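Side-chain contacts in guanine deaminase (Escherichia coli, PDB 6OHB), which catalyses the zinc-dependent hydrolytic deamination of guanine to xanthine and ammonia, the first step of guanine breakdown: residues 342-345 with 346-350; 411-414 with 415-418. All coordinates share one frame; numbering follows the deposited sequence.

Contact 1: 342-345 with 346-350; sequences EAYK and VLQLQ
Val-346 donates its backbone N to Glu-342 O at 2.9 Å, in a nearly straight bond (168°) that opens the i to i+4 bonding of this helical turn. Its CG2 methyl, set beside its own backbone N, rests 3.5 Å from the same Glu-342 O. At Leu-347 the N binds Ala-343 O, and the branch point follows it closely, CG lying 3.2 Å from Ala-343 O, so the leucine side chain runs back past the carbonyl that its own amide uses. Gln-348 makes the one side-chain to side-chain contact between residues 342-345 and 346-350. While its N bonds to Tyr-344 O, its CG comes 3.5 Å from Tyr-344 CE1 at an oblique angle to the ring. The tyrosine ring swings alongside the glutamine because Tyr-344 CG stands anti to the backbone N (chi1 -178°); the bend of Gln-348 at chi2 keeps its end beside the ring, and the amide plane lies 18° from the ring plane, both side chains pointing the same way. Leu-349 closes the series, its N bonded to Lys-345 O at 3.0 Å with its CG close to the same oxygen. Gln-350 is the first residue to leave helical phi/psi, and its NE2 is bonded to Phe-310 O. Within residues 342-345, Lys-345 NZ forms a salt bridge with Glu-342 OE2 at 2.6 Å, coming from above the carboxylate plane. Each of these charges has a second mate, since Glu-342 and Lys-345 of the second subunit pair with them reciprocally, making a buried four-residue charge cluster that probably offsets the cost of burial. Helix 336-349 thus lies with Ala-343, Val-346 and Leu-347 on Phe-297 of strand 294-297, a strand of the amidohydrolase TIM barrel, Glu-342 and Val-346 against helix 299-304, and Tyr-344 edge-to-face with Phe-414 of helix 409-419.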
# COMPACT_ATOMS: atom_id res chain seq x y z
N GLU A 342 -1.13 0.21 6.24
CA GLU A 342 0.23 0.64 6.56
C GLU A 342 0.51 0.56 8.05
O GLU A 342 1.61 0.17 8.47
CB GLU A 342 0.48 2.06 6.05
CG GLU A 342 0.33 2.21 4.55
CD GLU A 342 1.38 1.44 3.77
OE1 GLU A 342 2.56 1.50 4.14
OE2 GLU A 342 1.01 0.77 2.77
N ALA A 343 -0.49 0.90 8.88
CA ALA A 343 -0.34 0.75 10.32
C ALA A 343 -0.09 -0.71 10.69
O ALA A 343 0.74 -1.01 11.56
CB ALA A 343 -1.58 1.27 11.04
N TYR A 344 -0.80 -1.63 10.03
CA TYR A 344 -0.59 -3.05 10.28
C TYR A 344 0.84 -3.46 9.95
O TYR A 344 1.46 -4.22 10.70
CB TYR A 344 -1.60 -3.86 9.46
CG TYR A 344 -1.50 -5.35 9.68
CD1 TYR A 344 -0.62 -6.14 8.94
CD2 TYR A 344 -2.29 -5.98 10.65
CE1 TYR A 344 -0.52 -7.50 9.15
CE2 TYR A 344 -2.20 -7.34 10.86
CZ TYR A 344 -1.32 -8.10 10.11
OH TYR A 344 -1.23 -9.46 10.33
N LYS A 345 1.39 -2.97 8.84
CA LYS A 345 2.79 -3.32 8.53
C LYS A 345 3.76 -2.73 9.55
O LYS A 345 4.69 -3.42 10.00
CB LYS A 345 3.17 -2.89 7.11
CG LYS A 345 2.43 -3.64 6.02
CD LYS A 345 2.73 -3.05 4.66
CE LYS A 345 1.48 -2.87 3.83
NZ LYS A 345 1.64 -1.74 2.89
N VAL A 346 3.56 -1.47 9.94
CA VAL A 346 4.43 -0.84 10.93
C VAL A 346 4.42 -1.65 12.23
O VAL A 346 5.47 -1.94 12.83
CB VAL A 346 3.98 0.62 11.16
CG1 VAL A 346 4.42 1.12 12.52
CG2 VAL A 346 4.49 1.52 10.04
N LEU A 347 3.23 -2.07 12.67
CA LEU A 347 3.12 -2.78 13.93
C LEU A 347 3.67 -4.20 13.82
O LEU A 347 4.27 -4.71 14.77
CB LEU A 347 1.68 -2.76 14.41
CG LEU A 347 1.37 -1.29 14.70
CD1 LEU A 347 -0.13 -1.01 14.77
CD2 LEU A 347 2.09 -0.83 15.97
N GLN A 348 3.49 -4.85 12.67
CA GLN A 348 4.13 -6.14 12.46
C GLN A 348 5.65 -6.02 12.56
O GLN A 348 6.32 -6.92 13.07
CB GLN A 348 3.75 -6.72 11.09
CG GLN A 348 2.46 -7.53 11.06
CD GLN A 348 2.51 -8.75 11.96
OE1 GLN A 348 1.76 -8.86 12.93
NE2 GLN A 348 3.41 -9.68 11.64
N LEU A 349 6.20 -4.90 12.07
CA LEU A 349 7.63 -4.68 12.24
C LEU A 349 8.01 -4.49 13.70
O LEU A 349 9.13 -4.82 14.09
CB LEU A 349 8.08 -3.47 11.43
CG LEU A 349 8.28 -3.68 9.93
CD1 LEU A 349 8.64 -2.36 9.30
CD2 LEU A 349 9.35 -4.72 9.65
N GLN A 350 7.09 -3.98 14.52
CA GLN A 350 7.39 -3.87 15.95
C GLN A 350 6.97 -5.09 16.77
O GLN A 350 7.07 -5.06 18.00
CB GLN A 350 6.75 -2.61 16.54
CG GLN A 350 7.20 -1.34 15.87
CD GLN A 350 6.52 -0.12 16.45
OE1 GLN A 350 6.78 0.26 17.59
NE2 GLN A 350 5.65 0.49 15.67

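Contact 2: 411-414 with 415-418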
# COMPACT_ATOMS: atom_id res chain seq x y z
N ASP A 411 -11.88 -11.82 9.64
CA ASP A 411 -11.31 -12.11 8.33
C ASP A 411 -11.86 -11.16 7.27
O ASP A 411 -11.11 -10.68 6.42
CB ASP A 411 -11.57 -13.56 7.96
CG ASP A 411 -10.53 -14.52 8.52
OD1 ASP A 411 -9.58 -14.05 9.18
OD2 ASP A 411 -10.66 -15.74 8.29
N LYS A 412 -13.17 -10.89 7.31
CA LYS A 412 -13.76 -9.98 6.33
C LYS A 412 -13.25 -8.55 6.51
O LYS A 412 -12.93 -7.87 5.53
CB LYS A 412 -15.29 -10.06 6.41
CG LYS A 412 -15.82 -11.47 6.11
CD LYS A 412 -17.34 -11.56 6.27
CE LYS A 412 -17.84 -12.99 6.01
NZ LYS A 412 -17.73 -13.42 4.59
N LEU A 413 -13.15 -8.09 7.76
CA LEU A 413 -12.57 -6.78 8.01
C LEU A 413 -11.12 -6.71 7.54
O LEU A 413 -10.67 -5.70 7.00
CB LEU A 413 -12.66 -6.44 9.50
CG LEU A 413 -14.03 -6.06 10.07
CD1 LEU A 413 -13.92 -5.79 11.56
CD2 LEU A 413 -14.60 -4.85 9.35
N PHE A 414 -10.37 -7.80 7.74
CA PHE A 414 -8.98 -7.84 7.30
C PHE A 414 -8.88 -7.78 5.78
O PHE A 414 -7.99 -7.10 5.24
CB PHE A 414 -8.30 -9.10 7.85
CG PHE A 414 -6.81 -9.11 7.68
CD1 PHE A 414 -6.00 -8.36 8.52
CD2 PHE A 414 -6.22 -9.88 6.69
CE1 PHE A 414 -4.63 -8.36 8.37
CE2 PHE A 414 -4.84 -9.89 6.53
CZ PHE A 414 -4.04 -9.13 7.37
N VAL A 415 -9.76 -8.49 5.08
CA VAL A 415 -9.79 -8.43 3.62
C VAL A 415 -10.03 -7.00 3.17
O VAL A 415 -9.33 -6.46 2.30
CB VAL A 415 -10.88 -9.37 3.07
CG1 VAL A 415 -11.18 -9.06 1.60
CG2 VAL A 415 -10.48 -10.82 3.26
N MET A 416 -11.02 -6.34 3.78
CA MET A 416 -11.31 -4.95 3.46
C MET A 416 -10.10 -4.06 3.73
O MET A 416 -9.81 -3.14 2.95
CB MET A 416 -12.51 -4.50 4.26
CG MET A 416 -13.22 -3.27 3.75
SD MET A 416 -14.84 -3.23 4.52
CE MET A 416 -14.38 -2.89 6.22
N MET A 417 -9.38 -4.32 4.82
CA MET A 417 -8.26 -3.46 5.20
C MET A 417 -7.08 -3.62 4.25
O MET A 417 -6.42 -2.64 3.89
CB MET A 417 -7.83 -3.78 6.62
CG MET A 417 -6.78 -2.86 7.19
SD MET A 417 -6.13 -3.50 8.74
CE MET A 417 -5.14 -4.86 8.13
N THR A 418 -6.80 -4.85 3.83
CA THR A 418 -5.60 -5.08 3.05
C THR A 418 -5.82 -4.88 1.56
O THR A 418 -4.86 -4.56 0.84
CB THR A 418 -5.06 -6.49 3.29
OG1 THR A 418 -6.06 -7.46 2.95
CG2 THR A 418 -4.65 -6.66 4.76
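Phe-414 O is gripped twice by Thr-418: the backbone N donates at 2.9 Å and the hydroxyl OG1 at 3.0 Å, the two reaching it from opposite faces of the carbonyl plane. The hydroxyl can turn back to this oxygen because chi1 of Thr-418 (58°) places OG1 between its backbone N and carbonyl carbon. That same rotation sends CG2 over one face of the Phe-414 ring, a CH-pi contact 3.8 Å from the centroid and offset toward the rim. Met-417, its chain bent at chi3, brings CE obliquely to the ring, 3.5 Å from Phe-414 CE1. One residue earlier, Met-416 CE lies beside Leu-413 CD2 at 3.7 Å. An alanine in place of Phe-414 would keep the backbone bonds but is likely to leave the Thr-418 methyl and the Met-417 CE without their aromatic partner, opening a gap beside Tyr-344. Gly-92 of the second subunit also packs on Phe-414, while Leu-413 faces helix 356-363. The arrangement is a regular alpha-helical turn in which a threonine hydroxyl bonds back to the carbonyl four residues earlier, a common way for a threonine or serine hydroxyl to be satisfied within a helix.

In the fold
Contacts 1 and 2 belong to separate helices, 336-349 and 409-419; the centres of the two contacts lie about 15 Å apart, yet their side chains meet. Tyr-344 CE2 approaches Phe-414 CE1 to 3.6 Å, and Tyr-344 CB lies 3.9 Å from Met-417 CE, so the tyrosine of contact 1 is shared with the aromatic and methionine side chains of contact 2. Both contacts also touch the second subunit; Tyr-304 of that chain packs on Gln-348 in the first and Thr-418 in the second. Contact 1 is the nearer to the active site, with the Glu-342 side chain about 11 Å from that of the zinc ligand Asp-327, whereas contact 2 lies away from the annotated sites.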